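Local structure of hypothetical protein yppE (Bacillus subtilis, 2IM8) at residues Gly20-Tyr34 against Leu85-Phe99. The protein is of unknown function and belongs to a bacterial family, DUF1798, that is likewise uncharacterised. Sequence-based numbering, arbitrary orientation.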
# COMPACT_ATOMS: atom_id res chain seq x y z
N GLY A 20 -2.86 -3.21 8.85
CA GLY A 20 -2.81 -4.58 8.38
C GLY A 20 -1.75 -5.39 9.12
O GLY A 20 -1.97 -6.54 9.47
N ALA A 21 -0.60 -4.77 9.35
CA ALA A 21 0.51 -5.41 10.06
C ALA A 21 0.09 -5.81 11.48
O ALA A 21 0.44 -6.90 11.96
CB ALA A 21 1.69 -4.46 10.12
N ASP A 22 -0.62 -4.92 12.16
CA ASP A 22 -1.09 -5.21 13.51
C ASP A 22 -2.12 -6.32 13.49
O ASP A 22 -2.14 -7.17 14.38
CB ASP A 22 -1.73 -3.97 14.14
CG ASP A 22 -0.74 -3.10 14.87
OD1 ASP A 22 0.48 -3.42 14.86
OD2 ASP A 22 -1.19 -2.09 15.44
N ARG A 23 -2.98 -6.31 12.47
CA ARG A 23 -4.00 -7.34 12.38
C ARG A 23 -3.32 -8.70 12.16
O ARG A 23 -3.72 -9.71 12.75
CB ARG A 23 -4.97 -7.04 11.23
CG ARG A 23 -6.15 -8.00 11.17
CD ARG A 23 -7.07 -7.72 9.98
NE ARG A 23 -7.63 -6.38 10.06
CZ ARG A 23 -7.25 -5.36 9.30
NH1 ARG A 23 -6.30 -5.52 8.38
NH2 ARG A 23 -7.79 -4.16 9.48
N TYR A 24 -2.29 -8.71 11.33
CA TYR A 24 -1.53 -9.92 11.02
C TYR A 24 -0.93 -10.54 12.27
O TYR A 24 -1.11 -11.72 12.54
CB TYR A 24 -0.42 -9.60 10.02
CG TYR A 24 0.55 -10.74 9.76
CD1 TYR A 24 0.22 -11.79 8.89
CD2 TYR A 24 1.78 -10.77 10.40
CE1 TYR A 24 1.11 -12.84 8.67
CE2 TYR A 24 2.67 -11.82 10.18
CZ TYR A 24 2.34 -12.85 9.32
OH TYR A 24 3.23 -13.89 9.13
N GLN A 25 -0.21 -9.72 13.04
CA GLN A 25 0.44 -10.16 14.26
C GLN A 25 -0.59 -10.66 15.26
O GLN A 25 -0.39 -11.68 15.91
CB GLN A 25 1.25 -9.02 14.88
CG GLN A 25 1.72 -9.28 16.31
CD GLN A 25 2.53 -8.13 16.89
OE1 GLN A 25 2.21 -6.96 16.70
NE2 GLN A 25 3.59 -8.47 17.61
N GLU A 26 -1.71 -9.94 15.39
CA GLU A 26 -2.73 -10.37 16.34
C GLU A 26 -3.31 -11.71 15.89
O GLU A 26 -3.63 -12.56 16.72
CB GLU A 26 -3.85 -9.33 16.44
CG GLU A 26 -4.93 -9.69 17.46
CD GLU A 26 -4.34 -10.08 18.81
OE1 GLU A 26 -3.58 -9.26 19.39
OE2 GLU A 26 -4.64 -11.19 19.30
N GLY A 27 -3.43 -11.90 14.58
CA GLY A 27 -3.96 -13.15 14.06
C GLY A 27 -3.02 -14.32 14.30
O GLY A 27 -3.47 -15.45 14.49
N LYS A 28 -1.72 -14.07 14.27
CA LYS A 28 -0.75 -15.14 14.49
C LYS A 28 -0.74 -15.54 15.96
O LYS A 28 -0.68 -16.73 16.29
CB LYS A 28 0.65 -14.68 14.09
CG LYS A 28 0.89 -14.65 12.59
CD LYS A 28 0.90 -16.05 12.01
CE LYS A 28 1.44 -16.03 10.59
NZ LYS A 28 1.69 -17.40 10.07
N ASN A 29 -0.80 -14.54 16.83
CA ASN A 29 -0.78 -14.76 18.28
C ASN A 29 -2.03 -15.48 18.78
O ASN A 29 -1.94 -16.49 19.47
CB ASN A 29 -0.63 -13.42 19.01
CG ASN A 29 0.70 -12.75 18.73
OD1 ASN A 29 0.93 -11.61 19.14
ND2 ASN A 29 1.59 -13.46 18.04
N SER A 30 -3.19 -14.94 18.43
CA SER A 30 -4.47 -15.50 18.85
C SER A 30 -5.42 -15.38 17.67
O SER A 30 -6.16 -14.41 17.55
CB SER A 30 -5.01 -14.73 20.05
OG SER A 30 -6.17 -15.36 20.58
N ASN A 31 -5.40 -16.40 16.82
CA ASN A 31 -6.22 -16.45 15.62
C ASN A 31 -7.70 -16.15 15.79
O ASN A 31 -8.32 -16.54 16.78
CB ASN A 31 -6.09 -17.82 14.96
CG ASN A 31 -6.97 -17.95 13.74
OD1 ASN A 31 -6.56 -17.58 12.63
ND2 ASN A 31 -8.19 -18.44 13.93
N HIS A 32 -8.26 -15.45 14.79
CA HIS A 32 -9.68 -15.11 14.72
C HIS A 32 -10.13 -15.35 13.28
O HIS A 32 -9.49 -14.90 12.33
CB HIS A 32 -9.94 -13.64 15.07
CG HIS A 32 -11.34 -13.19 14.78
ND1 HIS A 32 -11.69 -12.55 13.61
CD2 HIS A 32 -12.49 -13.36 15.47
CE1 HIS A 32 -12.99 -12.34 13.60
NE2 HIS A 32 -13.50 -12.82 14.72
N SER A 33 -11.23 -16.07 13.11
CA SER A 33 -11.71 -16.35 11.76
C SER A 33 -12.51 -15.18 11.18
O SER A 33 -13.67 -14.97 11.53
CB SER A 33 -12.56 -17.61 11.77
OG SER A 33 -11.79 -18.73 12.17
N TYR A 34 -11.88 -14.41 10.30
CA TYR A 34 -12.57 -13.27 9.67
C TYR A 34 -13.51 -13.79 8.60
O TYR A 34 -13.21 -14.77 7.93
CB TYR A 34 -11.56 -12.32 9.04
CG TYR A 34 -10.88 -11.43 10.05
CD1 TYR A 34 -11.54 -10.32 10.58
CD2 TYR A 34 -9.59 -11.71 10.50
CE1 TYR A 34 -10.93 -9.51 11.54
CE2 TYR A 34 -8.98 -10.90 11.47
CZ TYR A 34 -9.66 -9.80 11.98
OH TYR A 34 -9.07 -8.99 12.92
N LEU A 85 -0.48 -8.22 1.22
CA LEU A 85 -0.45 -7.70 2.59
C LEU A 85 -1.88 -7.61 3.14
O LEU A 85 -2.14 -8.03 4.27
CB LEU A 85 0.25 -6.33 2.61
CG LEU A 85 -0.04 -5.19 3.61
CD1 LEU A 85 -0.47 -5.71 4.98
CD2 LEU A 85 1.22 -4.34 3.72
N VAL A 86 -2.80 -7.09 2.33
CA VAL A 86 -4.18 -6.98 2.78
C VAL A 86 -4.81 -8.34 3.09
O VAL A 86 -5.34 -8.55 4.18
CB VAL A 86 -5.05 -6.22 1.76
CG1 VAL A 86 -6.52 -6.29 2.17
CG2 VAL A 86 -4.60 -4.77 1.67
N LEU A 87 -4.75 -9.26 2.14
CA LEU A 87 -5.33 -10.59 2.36
C LEU A 87 -4.71 -11.29 3.57
O LEU A 87 -5.41 -11.83 4.43
CB LEU A 87 -5.12 -11.47 1.12
CG LEU A 87 -5.59 -12.93 1.26
CD1 LEU A 87 -7.07 -13.00 1.62
CD2 LEU A 87 -5.31 -13.66 -0.06
N GLN A 88 -3.38 -11.29 3.62
CA GLN A 88 -2.70 -11.97 4.72
C GLN A 88 -2.96 -11.36 6.10
O GLN A 88 -2.82 -12.05 7.11
CB GLN A 88 -1.21 -12.05 4.42
CG GLN A 88 -0.88 -12.89 3.17
CD GLN A 88 -1.40 -14.32 3.26
OE1 GLN A 88 -1.30 -14.97 4.31
NE2 GLN A 88 -1.94 -14.82 2.16
N SER A 89 -3.34 -10.09 6.15
CA SER A 89 -3.62 -9.47 7.44
C SER A 89 -4.80 -10.22 8.06
O SER A 89 -4.91 -10.33 9.27
CB SER A 89 -3.93 -7.98 7.30
OG SER A 89 -5.19 -7.74 6.68
N TYR A 90 -5.68 -10.74 7.20
CA TYR A 90 -6.86 -11.47 7.66
C TYR A 90 -6.64 -12.97 7.82
O TYR A 90 -7.06 -13.54 8.82
CB TYR A 90 -8.03 -11.26 6.70
CG TYR A 90 -8.47 -9.82 6.65
CD1 TYR A 90 -9.28 -9.30 7.66
CD2 TYR A 90 -8.04 -8.97 5.64
CE1 TYR A 90 -9.65 -7.96 7.65
CE2 TYR A 90 -8.40 -7.63 5.62
CZ TYR A 90 -9.21 -7.13 6.64
OH TYR A 90 -9.59 -5.82 6.64
N VAL A 91 -5.98 -13.59 6.84
CA VAL A 91 -5.75 -15.04 6.88
C VAL A 91 -4.38 -15.48 7.42
O VAL A 91 -4.19 -16.64 7.78
CB VAL A 91 -5.97 -15.66 5.47
CG1 VAL A 91 -7.37 -15.31 4.99
CG2 VAL A 91 -4.94 -15.14 4.49
N HIS A 92 -3.43 -14.54 7.45
CA HIS A 92 -2.08 -14.76 7.97
C HIS A 92 -1.43 -16.12 7.74
O HIS A 92 -0.90 -16.73 8.68
CB HIS A 92 -2.05 -14.44 9.46
CG HIS A 92 -3.05 -15.22 10.27
ND1 HIS A 92 -2.87 -16.54 10.61
CD2 HIS A 92 -4.24 -14.85 10.80
CE1 HIS A 92 -3.90 -16.96 11.31
NE2 HIS A 92 -4.75 -15.95 11.45
N HIS A 93 -1.46 -16.62 6.51
CA HIS A 93 -0.85 -17.90 6.24
C HIS A 93 0.66 -17.79 6.09
O HIS A 93 1.39 -18.62 6.61
CB HIS A 93 -1.43 -18.52 4.97
CG HIS A 93 -2.86 -18.92 5.10
ND1 HIS A 93 -3.31 -19.73 6.13
CD2 HIS A 93 -3.95 -18.65 4.34
CE1 HIS A 93 -4.61 -19.94 5.99
NE2 HIS A 93 -5.02 -19.30 4.91
N ILE A 94 1.12 -16.75 5.39
CA ILE A 94 2.56 -16.59 5.19
C ILE A 94 3.29 -16.33 6.50
O ILE A 94 2.68 -15.88 7.47
CB ILE A 94 2.85 -15.46 4.19
CG1 ILE A 94 2.34 -14.12 4.73
CG2 ILE A 94 2.20 -15.78 2.85
CD1 ILE A 94 2.77 -12.95 3.87
N HIS A 95 4.59 -16.62 6.54
CA HIS A 95 5.39 -16.44 7.76
C HIS A 95 5.77 -14.98 8.04
O HIS A 95 5.71 -14.13 7.16
CB HIS A 95 6.65 -17.29 7.69
CG HIS A 95 6.37 -18.76 7.58
ND1 HIS A 95 5.62 -19.44 8.51
CD2 HIS A 95 6.73 -19.67 6.65
CE1 HIS A 95 5.52 -20.71 8.15
NE2 HIS A 95 6.19 -20.88 7.02
N LYS A 96 6.17 -14.73 9.28
CA LYS A 96 6.55 -13.40 9.75
C LYS A 96 7.54 -12.66 8.85
O LYS A 96 7.33 -11.51 8.52
CB LYS A 96 7.15 -13.48 11.16
CG LYS A 96 6.35 -14.33 12.16
CD LYS A 96 5.00 -13.71 12.48
CE LYS A 96 4.23 -14.53 13.51
NZ LYS A 96 3.89 -15.90 13.02
N LYS A 97 8.63 -13.34 8.49
CA LYS A 97 9.67 -12.74 7.64
C LYS A 97 9.13 -12.22 6.31
O LYS A 97 9.44 -11.10 5.90
CB LYS A 97 10.79 -13.75 7.38
CG LYS A 97 11.87 -13.23 6.45
CD LYS A 97 12.80 -14.35 6.01
CE LYS A 97 13.77 -13.89 4.93
NZ LYS A 97 14.84 -12.99 5.45
N ARG A 98 8.37 -13.06 5.62
CA ARG A 98 7.79 -12.69 4.34
C ARG A 98 6.80 -11.53 4.51
O ARG A 98 6.80 -10.59 3.72
CB ARG A 98 7.09 -13.91 3.73
CG ARG A 98 6.35 -13.65 2.44
CD ARG A 98 7.23 -13.05 1.36
NE ARG A 98 6.49 -12.90 0.12
CZ ARG A 98 6.85 -12.09 -0.87
NH1 ARG A 98 7.95 -11.36 -0.77
NH2 ARG A 98 6.11 -12.01 -1.97
N PHE A 99 5.97 -11.60 5.54
CA PHE A 99 5.00 -10.53 5.75
C PHE A 99 5.74 -9.21 5.98
O PHE A 99 5.34 -8.16 5.47
CB PHE A 99 4.12 -10.82 6.97
CG PHE A 99 3.02 -9.81 7.15
CD1 PHE A 99 1.83 -9.93 6.45
CD2 PHE A 99 3.21 -8.70 7.96
CE1 PHE A 99 0.84 -8.94 6.54
CE2 PHE A 99 2.24 -7.71 8.06
CZ PHE A 99 1.05 -7.83 7.35
O HOH W 1 -5.63 -11.95 11.55
O HOH W 2 -0.97 -18.91 10.86
O HOH W 3 -6.81 -14.38 12.75
O HOH W 4 -9.27 -15.51 8.88
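At Y24 and S89 the backbones of helices 20-29 and 85-91 come within 4.2 Å, CA to CA, in a four-helix bundle; the short axes run roughly parallel, 30° apart and 7.5 Å at closest approach. Small residues suit this close approach: a CB on G20 would press on L85 CD1, and one on G27 would clash with the H92 ring; S89 CB lies 3.3 Å from G20 O. Y24 points CG anti to its backbone N (chi1 172°), which carries its ring alongside the turn 92-95 between helices 72-91 and 96-121, with I94 O at its edge. There it lies on F99 in an offset stack, planes 1° apart and centroids separated by 3.8 Å, while its hydroxyl donates to I94 O. A leucine here would probably forfeit both the flat stack and that bond, leaving I94 O without its hydroxyl donor and K28 NZ as a weak partner. K28 NZ also bonds weakly to H92 O, so the lysine bridges two carbonyls of the turn, although K96 NZ nearby is probably an unfavourable neighbour. On the flank facing helix 36-64, the long R23 lays its guanidinium flat on Y90, whose edge meets the face of Y34. H92, the first residue past helix 72-91 and with positive phi, turns its ring to N31, NE2 bonding weakly to N31 OD1 at 2.7 Å. Bent at chi3, R23 directs NH1 to S89 OG, 3.0 Å away, and that hydroxyl donates in turn to V86 O.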